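Local atomic coordinates of zinc phosphodiesterase ELAC protein 1 (Homo sapiens, PDB entry 3ZWF), a protein that uses two zinc ions to cleave RNA phosphodiesters, with some tRNA 3'-processing endonuclease activity, and repairs tRNAs by removing a 2',3'-cyclic phosphate. Residues M1-F5 with I355-I359; I58-H62 with H180-F185; G250-G254 with K285-S290; L269-T275 with R306-F312. All blocks are in the same frame, centred on the assembly; numbering follows the deposited sequence. Where two conformers were deposited one is given.

Interaction 1: residues M1-F5 with I355-I359; sequences MDVTF and ISIPI. With EDO (1,2-ethanediol), chain H; EDO (1,2-ethanediol), chain G.
The N-terminus and the end of the modelled chain meet as neighbouring antiparallel strands of the metallo-beta-lactamase fold, at one edge of the sheet that also contains strand 21-26. Asp2, Val3, Thr4 and Phe5 are extended (phi -82° to -142°, psi 121° to 159°), as are Ile355 and Ser356. Val3 and Ile355 form a hydrogen-bonded pair, CA-CA 5.2 Å, with Val3 N to Ile355 O and Ile355 N to Val3 O both 2.8 Å. Asp2 and Ser356 are the non-hydrogen-bonded pair, CA-CA 4.2 Å. One step on, Ile357 N donates to Met1 O at 2.9 Å, and a water links Met1 N to Ile357 O, 2.8 Å from each. Val3 (chi1 t) and Ile355 (m, t) project from the same face; Val3 CG2 lies 3.6 Å from CD1 of Ile357 (m, p), and Ile355 CD1 meets the edge of the Phe5 ring (chi1 m) at CE1, 3.9 Å away. This apolar face packs on strands 269-273 and 306-310. Asp2 and Ser356 occupy the other face, where Asp2 forms a salt bridge with Arg25. Backbone bonds thus fix the terminal strands edge to edge, while one face is committed to the interior between the sheets.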
loop_
_atom_site.group_PDB
_atom_site.type_symbol
_atom_site.label_atom_id
_atom_site.label_comp_id
_atom_site.label_asym_id
_atom_site.label_seq_id
_atom_site.Cartn_x
_atom_site.Cartn_y
_atom_site.Cartn_z
ATOM N N MET A 1 -9.783 20.237 -19.158
ATOM C CA MET A 1 -8.529 19.529 -18.762
ATOM C C MET A 1 -8.070 20.029 -17.406
ATOM O O MET A 1 -7.868 21.224 -17.202
ATOM C CB MET A 1 -7.415 19.741 -19.777
ATOM C CG MET A 1 -6.108 19.054 -19.406
ATOM S SD MET A 1 -4.785 19.398 -20.552
ATOM C CE MET A 1 -5.107 18.206 -21.870
ATOM N N ASP A 2 -7.917 19.108 -16.465
ATOM C CA ASP A 2 -7.411 19.501 -15.156
ATOM C C ASP A 2 -6.468 18.472 -14.569
ATOM O O ASP A 2 -6.406 17.329 -15.012
ATOM C CB ASP A 2 -8.525 19.908 -14.178
ATOM C CG ASP A 2 -9.633 18.896 -14.066
ATOM O OD1 ASP A 2 -9.363 17.706 -13.823
ATOM O OD2 ASP A 2 -10.803 19.308 -14.203
ATOM N N VAL A 3 -5.664 18.951 -13.640
ATOM C CA VAL A 3 -4.740 18.150 -12.885
ATOM C C VAL A 3 -5.170 18.182 -11.422
ATOM O O VAL A 3 -5.365 19.245 -10.864
ATOM C CB VAL A 3 -3.355 18.752 -13.079
ATOM C CG1 VAL A 3 -2.300 17.980 -12.428
ATOM C CG2 VAL A 3 -3.062 18.829 -14.599
ATOM N N THR A 4 -5.320 17.005 -10.821
ATOM C CA THR A 4 -5.655 16.887 -9.412
ATOM C C THR A 4 -4.521 16.194 -8.647
ATOM O O THR A 4 -4.153 15.063 -8.956
ATOM C CB THR A 4 -6.951 16.069 -9.197
ATOM O OG1 THR A 4 -8.046 16.697 -9.858
ATOM C CG2 THR A 4 -7.272 15.927 -7.672
ATOM N N PHE A 5 -3.975 16.874 -7.653
ATOM C CA PHE A 5 -2.946 16.294 -6.782
ATOM C C PHE A 5 -3.567 15.440 -5.707
ATOM O O PHE A 5 -4.334 15.923 -4.894
ATOM C CB PHE A 5 -2.074 17.389 -6.186
ATOM C CG PHE A 5 -1.254 18.083 -7.221
ATOM C CD1 PHE A 5 -1.816 19.096 -7.958
ATOM C CD2 PHE A 5 0.035 17.645 -7.557
ATOM C CE1 PHE A 5 -1.102 19.737 -8.989
ATOM C CE2 PHE A 5 0.755 18.297 -8.620
ATOM C CZ PHE A 5 0.184 19.315 -9.300
ATOM N N ILE A 355 -5.834 22.039 -10.583
ATOM C CA ILE A 355 -5.403 23.099 -11.501
ATOM C C ILE A 355 -6.012 22.818 -12.869
ATOM O O ILE A 355 -5.841 21.764 -13.414
ATOM C CB ILE A 355 -3.876 23.175 -11.652
ATOM C CG1 ILE A 355 -3.227 23.486 -10.305
ATOM C CG2 ILE A 355 -3.505 24.277 -12.645
ATOM C CD1 ILE A 355 -1.734 23.324 -10.279
ATOM N N SER A 356 -6.695 23.821 -13.415
ATOM C CA SER A 356 -7.400 23.704 -14.681
ATOM C C SER A 356 -6.445 24.255 -15.735
ATOM O O SER A 356 -5.775 25.249 -15.471
ATOM C CB SER A 356 -8.681 24.571 -14.618
ATOM O OG SER A 356 -9.649 24.183 -15.565
ATOM N N ILE A 357 -6.365 23.631 -16.916
ATOM C CA ILE A 357 -5.477 24.146 -17.974
ATOM C C ILE A 357 -6.362 24.629 -19.120
ATOM O O ILE A 357 -6.972 23.830 -19.823
ATOM C CB ILE A 357 -4.440 23.107 -18.491
ATOM C CG1 ILE A 357 -3.597 22.522 -17.347
ATOM C CG2 ILE A 357 -3.488 23.753 -19.465
ATOM C CD1 ILE A 357 -4.352 21.711 -16.380
ATOM N N PRO A 358 -6.461 25.955 -19.292
ATOM C CA PRO A 358 -7.302 26.461 -20.365
ATOM C C PRO A 358 -6.662 26.234 -21.727
ATOM O O PRO A 358 -5.442 26.070 -21.838
ATOM C CB PRO A 358 -7.407 27.960 -20.058
ATOM C CG PRO A 358 -6.144 28.288 -19.338
ATOM C CD PRO A 358 -5.730 27.035 -18.601
ATOM N N ILE A 359 -7.508 26.245 -22.745
ATOM C CA ILE A 359 -7.069 26.116 -24.129
ATOM C C ILE A 359 -6.565 27.466 -24.648
ATOM O O ILE A 359 -5.690 28.102 -24.057
ATOM C CB ILE A 359 -8.216 25.664 -25.032
ATOM C CG1 ILE A 359 -7.648 25.178 -26.375
ATOM C CG2 ILE A 359 -9.235 26.800 -25.209
ATOM C CD1 ILE A 359 -7.054 23.777 -26.335
HETATM C C1 EDO H . -12.676 17.718 -16.397
HETATM O O1 EDO H . -13.495 16.683 -16.958
HETATM C C2 EDO H . -11.432 17.887 -17.254
HETATM O O2 EDO H . -10.615 18.891 -16.674
HETATM C C1 EDO G . -11.324 16.444 -6.963
HETATM O O1 EDO G . -10.076 16.770 -6.343
HETATM C C2 EDO G . -11.525 17.085 -8.328
HETATM O O2 EDO G . -10.604 16.571 -9.273
HETATM O O HOH W 1 -9.553 23.029 -19.257
#

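Interaction 2: residues I58-H62 with H180-F185. With ZN (zinc ion), chain E; PO4 (phosphate ion), chain F.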
loop_
_atom_site.group_PDB
_atom_site.type_symbol
_atom_site.label_atom_id
_atom_site.label_comp_id
_atom_site.label_asym_id
_atom_site.label_seq_id
_atom_site.Cartn_x
_atom_site.Cartn_y
_atom_site.Cartn_z
ATOM N N ILE A 58 3.838 5.095 -14.190
ATOM C CA ILE A 58 4.716 5.039 -13.000
ATOM C C ILE A 58 6.105 5.530 -13.317
ATOM O O ILE A 58 6.748 5.041 -14.274
ATOM C CB ILE A 58 4.800 3.571 -12.442
ATOM C CG1 ILE A 58 3.417 3.021 -12.086
ATOM C CG2 ILE A 58 5.739 3.511 -11.233
ATOM C CD1 ILE A 58 2.612 3.812 -11.011
ATOM N N THR A 59 6.551 6.561 -12.587
ATOM C CA THR A 59 7.829 7.268 -12.914
ATOM C C THR A 59 9.070 6.467 -12.539
ATOM O O THR A 59 10.063 6.496 -13.228
ATOM C CB THR A 59 7.945 8.610 -12.234
ATOM O OG1 THR A 59 7.835 8.446 -10.805
ATOM C CG2 THR A 59 6.846 9.585 -12.734
ATOM N N HIS A 60 8.981 5.676 -11.451
ATOM C CA HIS A 60 10.105 4.895 -10.972
ATOM C C HIS A 60 9.654 3.930 -9.900
ATOM O O HIS A 60 8.642 4.187 -9.260
ATOM C CB HIS A 60 11.271 5.743 -10.501
ATOM C CG HIS A 60 11.044 6.545 -9.247
ATOM N ND1 HIS A 60 10.162 7.615 -9.165
ATOM C CD2 HIS A 60 11.763 6.564 -8.104
ATOM C CE1 HIS A 60 10.265 8.163 -7.965
ATOM N NE2 HIS A 60 11.230 7.549 -7.299
ATOM N N LEU A 61 10.454 2.885 -9.716
ATOM C CA LEU A 61 10.091 1.827 -8.770
ATOM C C LEU A 61 10.625 2.069 -7.352
ATOM O O LEU A 61 11.278 1.181 -6.772
ATOM C CB LEU A 61 10.564 0.473 -9.334
ATOM C CG LEU A 61 9.892 0.064 -10.649
ATOM C CD1 LEU A 61 10.364 -1.305 -11.165
ATOM C CD2 LEU A 61 8.362 0.070 -10.468
ATOM N N HIS A 62 10.297 3.240 -6.788
ATOM C CA HIS A 62 10.399 3.491 -5.347
ATOM C C HIS A 62 9.015 3.345 -4.793
ATOM O O HIS A 62 8.055 3.714 -5.421
ATOM C CB HIS A 62 10.970 4.855 -5.038
ATOM C CG HIS A 62 12.459 4.884 -5.041
ATOM N ND1 HIS A 62 13.170 6.049 -5.186
ATOM C CD2 HIS A 62 13.369 3.898 -4.866
ATOM C CE1 HIS A 62 14.457 5.782 -5.101
ATOM N NE2 HIS A 62 14.605 4.470 -4.926
ATOM N N HIS A 180 18.158 9.654 -11.030
ATOM C CA HIS A 180 17.714 9.503 -9.667
ATOM C C HIS A 180 18.546 8.383 -9.015
ATOM O O HIS A 180 19.456 7.828 -9.649
ATOM C CB HIS A 180 16.200 9.270 -9.680
ATOM C CG HIS A 180 15.543 9.213 -8.320
ATOM N ND1 HIS A 180 15.737 10.158 -7.325
ATOM C CD2 HIS A 180 14.651 8.322 -7.824
ATOM C CE1 HIS A 180 15.017 9.813 -6.258
ATOM N NE2 HIS A 180 14.341 8.716 -6.542
ATOM N N ARG A 181 18.243 8.025 -7.767
ATOM C CA ARG A 181 18.947 6.926 -7.091
ATOM C C ARG A 181 18.721 5.599 -7.804
ATOM O O ARG A 181 19.588 4.711 -7.819
ATOM C CB ARG A 181 18.480 6.785 -5.612
ATOM C CG ARG A 181 18.730 7.973 -4.759
ATOM C CD ARG A 181 18.679 7.634 -3.245
ATOM N NE ARG A 181 17.486 6.899 -2.789
ATOM C CZ ARG A 181 16.238 7.384 -2.783
ATOM N NH1 ARG A 181 15.948 8.600 -3.269
ATOM N NH2 ARG A 181 15.253 6.629 -2.317
ATOM N N ILE A 182 17.541 5.461 -8.408
ATOM C CA ILE A 182 17.252 4.376 -9.361
ATOM C C ILE A 182 16.736 5.083 -10.599
ATOM O O ILE A 182 16.429 6.281 -10.522
ATOM C CB ILE A 182 16.222 3.344 -8.841
ATOM C CG1 ILE A 182 14.865 3.945 -8.548
ATOM C CG2 ILE A 182 16.801 2.631 -7.599
ATOM C CD1 ILE A 182 13.802 2.912 -8.319
ATOM N N PRO A 183 16.652 4.378 -11.745
ATOM C CA PRO A 183 16.187 5.103 -12.921
ATOM C C PRO A 183 14.763 5.635 -12.779
ATOM O O PRO A 183 13.875 4.959 -12.231
ATOM C CB PRO A 183 16.278 4.074 -14.027
ATOM C CG PRO A 183 17.377 3.114 -13.549
ATOM C CD PRO A 183 17.129 3.039 -12.087
ATOM N N SER A 184 14.568 6.847 -13.268
ATOM C CA SER A 184 13.318 7.529 -13.140
ATOM C C SER A 184 12.980 8.224 -14.460
ATOM O O SER A 184 13.874 8.528 -15.261
ATOM C CB SER A 184 13.401 8.519 -11.963
ATOM O OG SER A 184 12.203 9.270 -11.775
ATOM N N PHE A 185 11.680 8.412 -14.677
ATOM C CA PHE A 185 11.149 8.904 -15.942
ATOM C C PHE A 185 10.256 10.101 -15.739
ATOM O O PHE A 185 9.594 10.265 -14.722
ATOM C CB PHE A 185 10.376 7.814 -16.705
ATOM C CG PHE A 185 11.220 6.612 -17.046
ATOM C CD1 PHE A 185 12.065 6.603 -18.169
ATOM C CD2 PHE A 185 11.177 5.500 -16.236
ATOM C CE1 PHE A 185 12.838 5.510 -18.451
ATOM C CE2 PHE A 185 11.941 4.427 -16.529
ATOM C CZ PHE A 185 12.777 4.422 -17.631
HETATM ZN ZN ZN E . 12.445 8.072 -5.423
HETATM P P PO4 F . 12.465 9.189 -2.252
HETATM O O1 PO4 F . 13.231 8.924 -3.573
HETATM O O2 PO4 F . 12.195 7.709 -1.659
HETATM O O3 PO4 F . 11.117 9.734 -2.503
HETATM O O4 PO4 F . 13.408 9.901 -1.345
HETATM O O HOH W 2 12.748 2.617 -11.572
HETATM O O HOH W 3 10.764 7.745 -4.275
#
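Thr59 accepts the one direct hydrogen bond between the segments, from Phe185 N to its O at 2.9 Å. Its OG1 accepts from His60 ND1 (3.0 Å) and is also bonded to Asp34, so the imidazole is oriented with NE2 on zinc at 2.3 Å. The edge of His180 points at the face of the His60 ring, with planes at 89°. Leu61 centres an inverse gamma turn; a water joins its N (3.0 Å) to Pro183 O (2.7 Å). His62 then binds the same zinc through ND1 at 2.2 Å, while Ile182 CG1 makes a CH-pi contact 3.9 Å from its ring centroid. His180 NE2 lies 2.3 Å from the zinc, its ND1 bonded to Gly288 O. O1 of a phosphate ion, probably from the crystallisation liquor, lies 2.2 Å from the metal and accepts from Arg181 NH1 at 2.8 Å. Completed by Asp251 and a water, this is one half of the dinuclear zinc centre, with His60 and His62 supplied by the HxHxDH motif of the metallo-beta-lactamase superfamily.

Interaction 3: residues G250-G254 with K285-S290. With ZN (zinc ion), chain E; ZN (zinc ion), chain D; PO4 (phosphate ion), chain F.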
loop_
_atom_site.group_PDB
_atom_site.type_symbol
_atom_site.label_atom_id
_atom_site.label_comp_id
_atom_site.label_asym_id
_atom_site.label_seq_id
_atom_site.Cartn_x
_atom_site.Cartn_y
_atom_site.Cartn_z
ATOM N N GLY A 250 9.130 12.476 -12.653
ATOM C CA GLY A 250 9.438 11.705 -11.431
ATOM C C GLY A 250 10.572 12.318 -10.618
ATOM O O GLY A 250 11.220 13.312 -11.021
ATOM N N ASP A 251 10.819 11.720 -9.453
ATOM C CA ASP A 251 11.932 12.116 -8.591
ATOM C C ASP A 251 13.198 12.160 -9.442
ATOM O O ASP A 251 13.455 11.296 -10.267
ATOM C CB ASP A 251 12.208 11.104 -7.501
ATOM C CG ASP A 251 11.049 10.947 -6.496
ATOM O OD1 ASP A 251 9.999 11.596 -6.617
ATOM O OD2 ASP A 251 11.205 10.101 -5.575
ATOM N N CYS A 252 13.992 13.191 -9.202
ATOM C CA CYS A 252 15.229 13.407 -9.975
ATOM C C CYS A 252 16.073 14.526 -9.375
ATOM O O CYS A 252 15.571 15.400 -8.692
ATOM C CB CYS A 252 14.902 13.754 -11.431
ATOM S SG CYS A 252 14.105 15.311 -11.725
ATOM N N SER A 253 17.351 14.467 -9.734
ATOM C CA SER A 253 18.347 15.507 -9.503
ATOM C C SER A 253 18.759 16.168 -10.824
ATOM O O SER A 253 19.584 17.090 -10.839
ATOM C CB SER A 253 19.581 14.880 -8.851
ATOM O OG SER A 253 20.537 15.854 -8.487
ATOM N N GLY A 254 18.198 15.676 -11.920
ATOM C CA GLY A 254 18.482 16.205 -13.251
ATOM C C GLY A 254 17.897 15.326 -14.353
ATOM O O GLY A 254 17.306 14.269 -14.095
ATOM N N LYS A 285 20.841 16.405 -3.779
ATOM C CA LYS A 285 21.514 15.769 -4.913
ATOM C C LYS A 285 22.035 14.397 -4.532
ATOM O O LYS A 285 21.946 13.464 -5.312
ATOM C CB LYS A 285 22.658 16.650 -5.428
ATOM C CG LYS A 285 22.199 17.912 -6.122
ATOM C CD LYS A 285 23.388 18.734 -6.554
ATOM C CE LYS A 285 22.983 19.988 -7.325
ATOM N NZ LYS A 285 24.118 20.944 -7.384
ATOM N N GLU A 286 22.560 14.284 -3.314
ATOM C CA GLU A 286 23.029 12.985 -2.769
ATOM C C GLU A 286 21.942 11.908 -2.849
ATOM O O GLU A 286 22.237 10.742 -3.102
ATOM C CB GLU A 286 23.540 13.138 -1.328
ATOM N N HIS A 287 20.691 12.303 -2.643
ATOM C CA HIS A 287 19.552 11.391 -2.687
ATOM C C HIS A 287 18.795 11.379 -4.004
ATOM O O HIS A 287 17.687 10.835 -4.066
ATOM C CB HIS A 287 18.596 11.673 -1.541
ATOM C CG HIS A 287 19.154 11.302 -0.207
ATOM N ND1 HIS A 287 19.834 12.196 0.590
ATOM C CD2 HIS A 287 19.175 10.118 0.451
ATOM C CE1 HIS A 287 20.223 11.589 1.697
ATOM N NE2 HIS A 287 19.849 10.325 1.630
ATOM N N GLY A 288 19.382 11.977 -5.035
ATOM C CA GLY A 288 18.747 12.024 -6.372
ATOM C C GLY A 288 17.512 12.906 -6.440
ATOM O O GLY A 288 16.567 12.657 -7.219
ATOM N N HIS A 289 17.537 13.969 -5.629
ATOM C CA HIS A 289 16.431 14.898 -5.517
ATOM C C HIS A 289 16.832 16.311 -5.995
ATOM O O HIS A 289 18.002 16.582 -6.254
ATOM C CB HIS A 289 15.880 14.934 -4.081
ATOM C CG HIS A 289 15.117 13.695 -3.706
ATOM N ND1 HIS A 289 14.124 13.171 -4.500
ATOM C CD2 HIS A 289 15.189 12.887 -2.616
ATOM C CE1 HIS A 289 13.630 12.081 -3.931
ATOM N NE2 HIS A 289 14.277 11.868 -2.794
ATOM N N SER A 290 15.815 17.156 -6.044
ATOM C CA SER A 290 15.936 18.575 -6.445
ATOM C C SER A 290 15.457 19.516 -5.349
ATOM O O SER A 290 14.692 19.162 -4.429
ATOM C CB SER A 290 15.108 18.809 -7.695
ATOM O OG SER A 290 15.656 18.130 -8.797
HETATM ZN ZN ZN E . 12.445 8.072 -5.423
HETATM ZN ZN ZN D . 9.733 9.637 -4.035
HETATM P P PO4 F . 12.465 9.189 -2.252
HETATM O O1 PO4 F . 13.231 8.924 -3.573
HETATM O O2 PO4 F . 12.195 7.709 -1.659
HETATM O O3 PO4 F . 11.117 9.734 -2.503
HETATM O O4 PO4 F . 13.408 9.901 -1.345
HETATM O O HOH W 3 10.764 7.745 -4.275
#
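Lys285, in the last turn of helix 281-286, brings its CG to 3.5 Å from Ser253 OG, while its O receives the hydrogen bond from Gly288 N at 3.0 Å. Gly288, with phi 69°, is the C' residue of a Schellman motif that is completed by a bond from His289 N to Ala284 O. This reversal directs the chain back across the loop at 250-254, and Gly288 O accepts a hydrogen bond from His180 ND1, thereby orienting a zinc ligand. His289 turns its CB away from that loop, yet its ring swings back to the metal centre: CE1 lies 3.5 Å from Asp251 OD2. Here the contact enters the dinuclear zinc site of the metallo-beta-lactamase fold, where Asp251 is a bridging ligand, its OD2 2.4 Å from the zinc of chain E and 2.2 Å from that of chain D. His289 NE2 donates to phosphate O4 at 2.6 Å, and its ND1 is bonded to Glu273. The phosphate spans the metals, its O1 2.2 Å from the chain E zinc and its O3 2.1 Å from the chain D zinc. His289 O then lies 3.4 Å from Ser253 CA in a CA-H...O contact. At Ser290 the hydroxyl OG donates to Cys252 O at 2.7 Å, tying the loop between helices 281-286 and 292-301 to the backbone one residue past Asp251.

Interaction 4: residues L269-T275 with R306-F312; sequences LLIHEAT and RLVLTHF. With ZN (zinc ion), chain D.
Strands 269-273 and 306-310, joined through helices 281-286 and 292-301, run parallel as a beta-alpha-beta unit of the metallo-beta-lactamase fold, their axes 4.7 Å apart at closest approach and inclined at 29°. Both are extended (phi -103° to -135°, psi 118° to 144° for Leu270, Ile271 and His272; phi -98° to -115°, psi 124° to 142° for Leu307, Val308 and Leu309). The register pairs Leu270 with Leu307, Ile271 with Val308, His272 with Leu309 and Glu273 with Thr310, CA-CA 4.8 to 5.2 Å. In the backbone ladder, Leu270 N to Arg306 O and Ala274 N to Thr310 O are 2.9 Å, Val308 N to Leu270 O 2.8 Å, His272 N to Val308 O and Thr310 N to His272 O 3.0 Å. Among apolar contacts, Leu270 and Leu307, both t,p, meet at CG and CD1 (4.0 Å) on the face that packs against helix 292-301. Ile271 and Val308 lie on the other face, toward strand 2-5, where Leu269 CD1 reaches Val308 CG2 at 3.7 Å. Polar contacts lie past the C-terminal strand ends. His311 (phi 60°, psi 54°, chi1 t) donates from ND1 to Thr275 OG1 (2.9 Å), which donates to Glu273 OE1 (2.7 Å). His311 NE2 binds zinc at 2.2 Å in the site shared with Asp64, His65 and Asp251. This metal ligand is thus oriented by a second-shell hydroxyl, Thr275 OG1, itself held by the Glu273 carboxylate.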
loop_
_atom_site.group_PDB
_atom_site.type_symbol
_atom_site.label_atom_id
_atom_site.label_comp_id
_atom_site.label_asym_id
_atom_site.label_seq_id
_atom_site.Cartn_x
_atom_site.Cartn_y
_atom_site.Cartn_z
ATOM N N LEU A 269 1.898 23.231 -18.313
ATOM C CA LEU A 269 2.094 22.889 -16.914
ATOM C C LEU A 269 3.277 21.936 -16.815
ATOM O O LEU A 269 3.346 20.940 -17.540
ATOM C CB LEU A 269 0.825 22.281 -16.360
ATOM C CG LEU A 269 0.780 22.264 -14.825
ATOM C CD1 LEU A 269 0.476 23.670 -14.355
ATOM C CD2 LEU A 269 -0.220 21.258 -14.258
ATOM N N LEU A 270 4.215 22.263 -15.944
ATOM C CA LEU A 270 5.357 21.419 -15.638
ATOM C C LEU A 270 5.317 21.069 -14.137
ATOM O O LEU A 270 5.362 21.966 -13.306
ATOM C CB LEU A 270 6.663 22.135 -15.965
ATOM C CG LEU A 270 7.975 21.485 -15.526
ATOM C CD1 LEU A 270 8.114 20.120 -16.123
ATOM C CD2 LEU A 270 9.127 22.382 -16.003
ATOM N N ILE A 271 5.206 19.780 -13.837
ATOM C CA ILE A 271 5.174 19.249 -12.437
ATOM C C ILE A 271 6.538 18.640 -12.117
ATOM O O ILE A 271 7.036 17.764 -12.836
ATOM C CB ILE A 271 4.089 18.230 -12.234
ATOM C CG1 ILE A 271 2.726 18.811 -12.613
ATOM C CG2 ILE A 271 4.149 17.640 -10.753
ATOM C CD1 ILE A 271 1.616 17.799 -12.441
ATOM N N HIS A 272 7.180 19.203 -11.106
ATOM C CA HIS A 272 8.553 18.866 -10.758
ATOM C C HIS A 272 8.658 18.695 -9.226
ATOM O O HIS A 272 8.041 19.421 -8.466
ATOM C CB HIS A 272 9.495 19.993 -11.228
ATOM C CG HIS A 272 10.930 19.595 -11.355
ATOM N ND1 HIS A 272 11.722 19.276 -10.268
ATOM C CD2 HIS A 272 11.741 19.534 -12.448
ATOM C CE1 HIS A 272 12.938 18.965 -10.706
ATOM N NE2 HIS A 272 12.977 19.120 -12.015
ATOM N N GLU A 273 9.494 17.752 -8.810
ATOM C CA GLU A 273 9.777 17.667 -7.368
ATOM C C GLU A 273 10.640 18.812 -6.813
ATOM O O GLU A 273 11.430 19.453 -7.497
ATOM C CB GLU A 273 10.468 16.360 -7.017
ATOM C CG GLU A 273 11.878 16.225 -7.558
ATOM C CD GLU A 273 12.759 15.564 -6.515
ATOM O OE1 GLU A 273 13.051 16.219 -5.482
ATOM O OE2 GLU A 273 13.082 14.378 -6.683
ATOM N N ALA A 274 10.432 19.097 -5.549
ATOM C CA ALA A 274 11.350 19.939 -4.780
ATOM C C ALA A 274 11.392 19.409 -3.353
ATOM O O ALA A 274 10.784 19.981 -2.456
ATOM C CB ALA A 274 10.929 21.403 -4.786
ATOM N N THR A 275 12.089 18.289 -3.207
ATOM C CA THR A 275 12.073 17.536 -1.944
ATOM C C THR A 275 12.581 18.350 -0.753
ATOM O O THR A 275 11.966 18.357 0.333
ATOM C CB THR A 275 12.816 16.175 -2.048
ATOM O OG1 THR A 275 12.229 15.388 -3.096
ATOM C CG2 THR A 275 12.734 15.447 -0.709
ATOM N N ARG A 306 3.917 27.445 -16.524
ATOM C CA ARG A 306 3.613 27.314 -15.122
ATOM C C ARG A 306 4.419 26.116 -14.564
ATOM O O ARG A 306 4.519 25.058 -15.192
ATOM C CB ARG A 306 2.096 27.111 -14.918
ATOM C CG ARG A 306 1.704 26.519 -13.552
ATOM C CD ARG A 306 0.986 27.471 -12.631
ATOM N NE ARG A 306 -0.442 27.478 -12.912
ATOM C CZ ARG A 306 -1.432 27.293 -12.033
ATOM N NH1 ARG A 306 -1.207 27.082 -10.732
ATOM N NH2 ARG A 306 -2.689 27.354 -12.472
ATOM N N LEU A 307 5.019 26.337 -13.397
ATOM C CA LEU A 307 5.750 25.304 -12.667
ATOM C C LEU A 307 4.985 24.969 -11.387
ATOM O O LEU A 307 4.633 25.849 -10.667
ATOM C CB LEU A 307 7.169 25.769 -12.309
ATOM C CG LEU A 307 8.054 24.872 -11.449
ATOM C CD1 LEU A 307 8.299 23.432 -12.091
ATOM C CD2 LEU A 307 9.355 25.584 -11.104
ATOM N N VAL A 308 4.719 23.685 -11.182
ATOM C CA VAL A 308 4.102 23.213 -9.935
ATOM C C VAL A 308 5.122 22.325 -9.247
ATOM O O VAL A 308 5.572 21.332 -9.799
ATOM C CB VAL A 308 2.794 22.428 -10.155
ATOM C CG1 VAL A 308 2.166 22.040 -8.757
ATOM C CG2 VAL A 308 1.826 23.208 -10.987
ATOM N N LEU A 309 5.438 22.672 -7.999
ATOM C CA LEU A 309 6.385 21.906 -7.178
ATOM C C LEU A 309 5.607 20.970 -6.261
ATOM O O LEU A 309 4.525 21.306 -5.777
ATOM C CB LEU A 309 7.242 22.864 -6.346
ATOM C CG LEU A 309 8.118 23.844 -7.192
ATOM C CD1 LEU A 309 8.993 24.640 -6.277
ATOM C CD2 LEU A 309 8.963 23.090 -8.204
ATOM N N THR A 310 6.181 19.792 -6.105
ATOM C CA THR A 310 5.543 18.740 -5.312
ATOM C C THR A 310 6.606 17.845 -4.736
ATOM O O THR A 310 7.791 18.140 -4.781
ATOM C CB THR A 310 4.481 17.998 -6.156
ATOM O OG1 THR A 310 3.630 17.198 -5.327
ATOM C CG2 THR A 310 5.142 17.141 -7.246
ATOM N N HIS A 311 6.157 16.765 -4.076
ATOM C CA HIS A 311 7.080 15.802 -3.441
ATOM C C HIS A 311 7.947 16.467 -2.399
ATOM O O HIS A 311 9.152 16.301 -2.373
ATOM C CB HIS A 311 7.947 15.072 -4.495
ATOM C CG HIS A 311 8.600 13.810 -4.026
ATOM N ND1 HIS A 311 9.865 13.772 -3.479
ATOM C CD2 HIS A 311 8.215 12.516 -4.156
ATOM C CE1 HIS A 311 10.197 12.521 -3.213
ATOM N NE2 HIS A 311 9.231 11.738 -3.657
ATOM N N PHE A 312 7.288 17.144 -1.473
ATOM C CA PHE A 312 7.933 17.818 -0.376
ATOM C C PHE A 312 8.275 16.917 0.812
ATOM O O PHE A 312 7.507 16.049 1.162
ATOM C CB PHE A 312 7.034 18.949 0.121
ATOM C CG PHE A 312 6.716 20.004 -0.921
ATOM C CD1 PHE A 312 7.697 20.865 -1.335
ATOM C CD2 PHE A 312 5.428 20.133 -1.444
ATOM C CE1 PHE A 312 7.419 21.816 -2.308
ATOM C CE2 PHE A 312 5.130 21.082 -2.415
ATOM C CZ PHE A 312 6.114 21.951 -2.814
HETATM ZN ZN ZN D . 9.733 9.637 -4.035
HETATM O O HOH W 3 10.764 7.745 -4.275
#

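In the fold
Interaction 1 joins the two ends of the modelled chain, so the other three are nested within the loop it closes; interaction 2 closes before interactions 3 and 4 open, and these last two cross along the chain. Interaction 1 lies in one sheet and interaction 4 in the other, their centres about 14 Å apart, and they touch through Phe5, Ile355 and Val308 in the interior of the sandwich. Interactions 2 and 3, with centres about 10 Å apart, share a zinc ion and the phosphate, while 3 and 4 share the second zinc. Interaction 1 thus joins the termini away from the metals, its centre about 25 Å from that of interaction 2, while interactions 2 to 4 bring ligands of both zincs together.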